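Local coordinates for succinoglycan biosynthesis protein (Bacillus cereus ATCC 14579, PDB 2QGM), which is named for succinoglycan biosynthesis but belongs to the erythromycin esterase family, and so is probably a hydrolase of still undefined substrate, at residues S87-F90 with T91-R95; E144-A147 with M148-M152. One frame throughout, in Å; residues are numbered along the deposited sequence.

Contact 1 of 2, residues S87-F90 with T91-R95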
loop_
_atom_site.group_PDB
_atom_site.type_symbol
_atom_site.label_atom_id
_atom_site.label_comp_id
_atom_site.label_asym_id
_atom_site.label_seq_id
_atom_site.Cartn_x
_atom_site.Cartn_y
_atom_site.Cartn_z
ATOM N N SER A 87 7.889 -14.040 -1.146
ATOM C CA SER A 87 7.218 -14.698 -0.024
ATOM C C SER A 87 7.549 -14.118 1.346
ATOM O O SER A 87 6.651 -13.699 2.083
ATOM C CB SER A 87 7.519 -16.200 -0.010
ATOM O OG SER A 87 6.881 -16.833 1.086
ATOM N N GLU A 88 8.832 -14.102 1.692
ATOM C CA GLU A 88 9.267 -13.597 2.992
ATOM C C GLU A 88 8.928 -12.140 3.241
ATOM O O GLU A 88 8.767 -11.737 4.391
ATOM C CB GLU A 88 10.773 -13.804 3.165
ATOM C CG GLU A 88 11.219 -15.250 3.036
ATOM C CD GLU A 88 11.430 -15.679 1.594
ATOM O OE1 GLU A 88 11.094 -14.897 0.676
ATOM O OE2 GLU A 88 11.938 -16.802 1.378
ATOM N N ILE A 89 8.842 -11.341 2.180
ATOM C CA ILE A 89 8.479 -9.942 2.375
ATOM C C ILE A 89 7.002 -9.856 2.787
ATOM O O ILE A 89 6.673 -9.168 3.747
ATOM C CB ILE A 89 8.754 -9.106 1.113
ATOM C CG1 ILE A 89 10.264 -9.063 0.869
ATOM C CG2 ILE A 89 8.205 -7.689 1.285
ATOM C CD1 ILE A 89 10.704 -8.172 -0.278
ATOM N N PHE A 90 6.120 -10.565 2.082
ATOM C CA PHE A 90 4.705 -10.549 2.445
ATOM C C PHE A 90 4.503 -11.072 3.875
ATOM O O PHE A 90 3.758 -10.482 4.663
ATOM C CB PHE A 90 3.857 -11.410 1.495
ATOM C CG PHE A 90 3.693 -10.831 0.113
ATOM C CD1 PHE A 90 3.619 -9.455 -0.081
ATOM C CD2 PHE A 90 3.564 -11.668 -0.993
ATOM C CE1 PHE A 90 3.418 -8.923 -1.352
ATOM C CE2 PHE A 90 3.363 -11.147 -2.269
ATOM C CZ PHE A 90 3.290 -9.769 -2.449
ATOM N N THR A 91 5.155 -12.182 4.210
ATOM C CA THR A 91 5.009 -12.762 5.539
ATOM C C THR A 91 5.594 -11.858 6.623
ATOM O O THR A 91 5.009 -11.724 7.695
ATOM C CB THR A 91 5.662 -14.156 5.607
ATOM O OG1 THR A 91 4.978 -15.036 4.707
ATOM C CG2 THR A 91 5.568 -14.725 7.019
HETATM N N MSE A 92 6.737 -11.236 6.349
HETATM C CA MSE A 92 7.339 -10.344 7.336
HETATM C C MSE A 92 6.443 -9.122 7.536
HETATM O O MSE A 92 6.350 -8.587 8.635
HETATM C CB MSE A 92 8.740 -9.908 6.899
HETATM C CG MSE A 92 9.434 -8.891 7.823
HETATM SE SE MSE A 92 9.851 -9.625 9.576
HETATM C CE MSE A 92 8.578 -8.696 10.663
ATOM N N LYS A 93 5.782 -8.672 6.474
ATOM C CA LYS A 93 4.885 -7.538 6.590
ATOM C C LYS A 93 3.682 -7.913 7.448
ATOM O O LYS A 93 3.164 -7.093 8.189
ATOM C CB LYS A 93 4.436 -7.052 5.210
ATOM C CG LYS A 93 5.519 -6.275 4.488
ATOM C CD LYS A 93 5.091 -5.774 3.121
ATOM C CE LYS A 93 4.017 -4.717 3.227
ATOM N NZ LYS A 93 3.673 -4.215 1.873
ATOM N N PHE A 94 3.242 -9.159 7.334
ATOM C CA PHE A 94 2.137 -9.664 8.138
ATOM C C PHE A 94 2.595 -9.636 9.607
ATOM O O PHE A 94 1.848 -9.208 10.486
ATOM C CB PHE A 94 1.807 -11.083 7.644
ATOM C CG PHE A 94 0.835 -11.859 8.499
ATOM C CD1 PHE A 94 0.043 -11.247 9.473
ATOM C CD2 PHE A 94 0.709 -13.237 8.301
ATOM C CE1 PHE A 94 -0.856 -12.006 10.238
ATOM C CE2 PHE A 94 -0.182 -13.996 9.055
ATOM C CZ PHE A 94 -0.973 -13.385 10.029
ATOM N N ARG A 95 3.827 -10.069 9.872
ATOM C CA ARG A 95 4.328 -10.048 11.244
ATOM C C ARG A 95 4.324 -8.606 11.755
ATOM O O ARG A 95 3.881 -8.336 12.870
ATOM C CB ARG A 95 5.741 -10.647 11.313
ATOM C CG ARG A 95 6.384 -10.629 12.688
ATOM C CD ARG A 95 7.672 -11.449 12.690
ATOM N NE ARG A 95 8.485 -11.223 13.884
ATOM C CZ ARG A 95 8.186 -11.674 15.098
ATOM N NH1 ARG A 95 7.089 -12.394 15.297
ATOM N NH2 ARG A 95 8.983 -11.390 16.122
HETATM O O HOH W 1 7.155 -16.572 3.857
#
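S87 and T91 meet one turn apart at the start of the alpha-helix 87-104, which packs beside the mixed central beta-sheet of this Ere-like fold. Four successive i to i+4 backbone bonds run along the first two turns of the helix. The straightest is T91 N to S87 O, 3.0 Å with an N-H...O angle of 169°. M92 N bonds E88 O. K93 N bonds I89 O, and F94 N bonds F90 O.

A water makes the side-chain link on the S87 and T91 face. It donates to S87 OG at 2.8 Å. The same water is hydrogen-bonded to T91 OG1, also at 2.8 Å. It spans a pair of hydroxyls whose oxygens, S87 OG and T91 OG1, stand 4.5 Å apart. T91 OG1 lies beside its own backbone N (chi1 -63°), which turns it back toward the first turn. S87 OG has a second partner in E144 of helix 143-157.

Apolar contact comes from I89 and K93. The I89 branch methyl CG2 touches K93 CD at 4.1 Å, and the two side chains cross obliquely. The K93 chain runs out straight to CD and then bends at chi3 (67°). Its ammonium group leaves the turn for a salt bridge with E81, a bond to L79 O and a cation-pi contact with W304. These partners tie the helix to strands 76-79 and 301-304 and to the loop that carries E81. On the way out, the aliphatic stem of K93 passes over the carbonyl oxygen that its own amide uses: K93 CG lies 3.2 Å from I89 O.

Contact 2 of 2, residues E144-A147 with M148-M152; sequences EIIA and MIEWM
I145 holds CG2 anti to its backbone N, and this branch methyl is the one that meets the next turn. M148, a selenomethionine, also sends CG anti to its N (chi1 173°), then runs straight and bends only at chi3 (67°). The two side chains run alongside each other in the same direction. I145 CG2 touches M148 CE at 4.0 Å. The same methyl meets I149 CD1 at 4.2 Å, but there the two side chains cross. One methyl thus serves both the i+3 and the i+4 neighbour.

These residues form an apolar face of the alpha-helix 143-157, which packs on strand 108-111 of the central sheet. I145 and M148 reach M111 of this strand. I149 packs instead on helix 115-127, against L121, Y124 and I125.

The backbone follows the i to i+4 pattern. I149 N bonds I145 O at 3.0 Å. M148 N adds a weak bond to the same oxygen, with an N-H...O angle of 123°. I145 O is therefore shared by two amides. E150 N bonds I146 O, and W151 N bonds A147 O.

E150 runs out extended along the partly exposed flank. Its CG lies 3.2 Å from I146 O, and its carboxylate carbon CD is 4.2 Å from I146 CG2.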
loop_
_atom_site.group_PDB
_atom_site.type_symbol
_atom_site.label_atom_id
_atom_site.label_comp_id
_atom_site.label_asym_id
_atom_site.label_seq_id
_atom_site.Cartn_x
_atom_site.Cartn_y
_atom_site.Cartn_z
ATOM N N GLU A 144 0.541 -16.337 1.632
ATOM C CA GLU A 144 1.116 -15.404 2.597
ATOM C C GLU A 144 0.147 -14.291 2.996
ATOM O O GLU A 144 -0.060 -14.042 4.183
ATOM C CB GLU A 144 2.409 -14.785 2.036
ATOM C CG GLU A 144 3.548 -15.788 1.777
ATOM C CD GLU A 144 3.534 -16.389 0.373
ATOM O OE1 GLU A 144 2.560 -16.165 -0.371
ATOM O OE2 GLU A 144 4.502 -17.091 0.009
ATOM N N ILE A 145 -0.445 -13.628 2.007
ATOM C CA ILE A 145 -1.371 -12.539 2.287
ATOM C C ILE A 145 -2.707 -13.033 2.829
ATOM O O ILE A 145 -3.254 -12.454 3.762
ATOM C CB ILE A 145 -1.598 -11.656 1.017
ATOM C CG1 ILE A 145 -0.277 -11.008 0.613
ATOM C CG2 ILE A 145 -2.649 -10.578 1.289
ATOM C CD1 ILE A 145 -0.318 -10.172 -0.653
ATOM N N ILE A 146 -3.230 -14.113 2.263
ATOM C CA ILE A 146 -4.496 -14.644 2.735
ATOM C C ILE A 146 -4.390 -15.062 4.193
ATOM O O ILE A 146 -5.348 -14.939 4.943
ATOM C CB ILE A 146 -4.948 -15.816 1.862
ATOM C CG1 ILE A 146 -5.252 -15.287 0.460
ATOM C CG2 ILE A 146 -6.172 -16.484 2.475
ATOM C CD1 ILE A 146 -5.522 -16.349 -0.561
ATOM N N ALA A 147 -3.212 -15.524 4.597
ATOM C CA ALA A 147 -3.002 -15.923 5.985
ATOM C C ALA A 147 -3.176 -14.706 6.886
ATOM O O ALA A 147 -3.706 -14.820 7.987
ATOM C CB ALA A 147 -1.608 -16.511 6.166
HETATM N N MSE A 148 -2.743 -13.540 6.413
HETATM C CA MSE A 148 -2.877 -12.312 7.196
HETATM C C MSE A 148 -4.340 -11.903 7.281
HETATM O O MSE A 148 -4.817 -11.534 8.347
HETATM C CB MSE A 148 -2.054 -11.179 6.580
HETATM C CG MSE A 148 -2.262 -9.807 7.222
HETATM SE SE MSE A 148 -1.212 -8.471 6.329
HETATM C CE MSE A 148 -2.110 -8.443 4.621
ATOM N N ILE A 149 -5.053 -11.985 6.162
ATOM C CA ILE A 149 -6.453 -11.616 6.148
ATOM C C ILE A 149 -7.238 -12.493 7.124
ATOM O O ILE A 149 -8.146 -12.020 7.804
ATOM C CB ILE A 149 -7.027 -11.736 4.724
ATOM C CG1 ILE A 149 -6.286 -10.763 3.807
ATOM C CG2 ILE A 149 -8.531 -11.473 4.731
ATOM C CD1 ILE A 149 -6.673 -10.839 2.349
ATOM N N GLU A 150 -6.874 -13.767 7.209
ATOM C CA GLU A 150 -7.554 -14.664 8.133
ATOM C C GLU A 150 -7.272 -14.253 9.577
ATOM O O GLU A 150 -8.168 -14.279 10.418
ATOM C CB GLU A 150 -7.122 -16.105 7.885
ATOM C CG GLU A 150 -7.576 -16.608 6.526
ATOM C CD GLU A 150 -7.084 -18.001 6.236
ATOM O OE1 GLU A 150 -5.880 -18.251 6.454
ATOM O OE2 GLU A 150 -7.892 -18.841 5.786
ATOM N N TRP A 151 -6.034 -13.864 9.860
ATOM C CA TRP A 151 -5.695 -13.416 11.206
ATOM C C TRP A 151 -6.528 -12.189 11.573
ATOM O O TRP A 151 -7.010 -12.053 12.698
ATOM C CB TRP A 151 -4.215 -13.051 11.314
ATOM C CG TRP A 151 -3.934 -12.314 12.582
ATOM C CD1 TRP A 151 -3.911 -12.835 13.838
ATOM C CD2 TRP A 151 -3.782 -10.894 12.731
ATOM N NE1 TRP A 151 -3.765 -11.831 14.765
ATOM C CE2 TRP A 151 -3.683 -10.630 14.112
ATOM C CE3 TRP A 151 -3.725 -9.821 11.831
ATOM C CZ2 TRP A 151 -3.534 -9.335 14.619
ATOM C CZ3 TRP A 151 -3.576 -8.531 12.337
ATOM C CH2 TRP A 151 -3.484 -8.304 13.718
HETATM N N MSE A 152 -6.689 -11.280 10.620
HETATM C CA MSE A 152 -7.472 -10.069 10.864
HETATM C C MSE A 152 -8.905 -10.444 11.260
HETATM O O MSE A 152 -9.488 -9.854 12.177
HETATM C CB MSE A 152 -7.484 -9.186 9.611
HETATM C CG MSE A 152 -6.116 -8.633 9.239
HETATM SE SE MSE A 152 -6.191 -7.429 7.742
HETATM C CE MSE A 152 -4.427 -6.645 7.952
#

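How the contacts relate
Contact 1 and contact 2 lie on two neighbouring helices, 87-104 and 143-157. Their centres are 10 Å apart, on the same side of the chain's centre. At the start of both helices the link is polar: S87 OG lies 2.6 Å from E144 OE2, a probable hydrogen bond. E144 OE2 also bonds H443 ND1, so this carboxylate joins both helices to the C-terminal segment. Beside it, T91 OG1 packs against E144 CG at 3.3 Å. Further along, the link is apolar. The F94 ring rests on helix 143-157, with CD1 3.5 Å from M148 CG and CZ 3.5 Å from W151 CB.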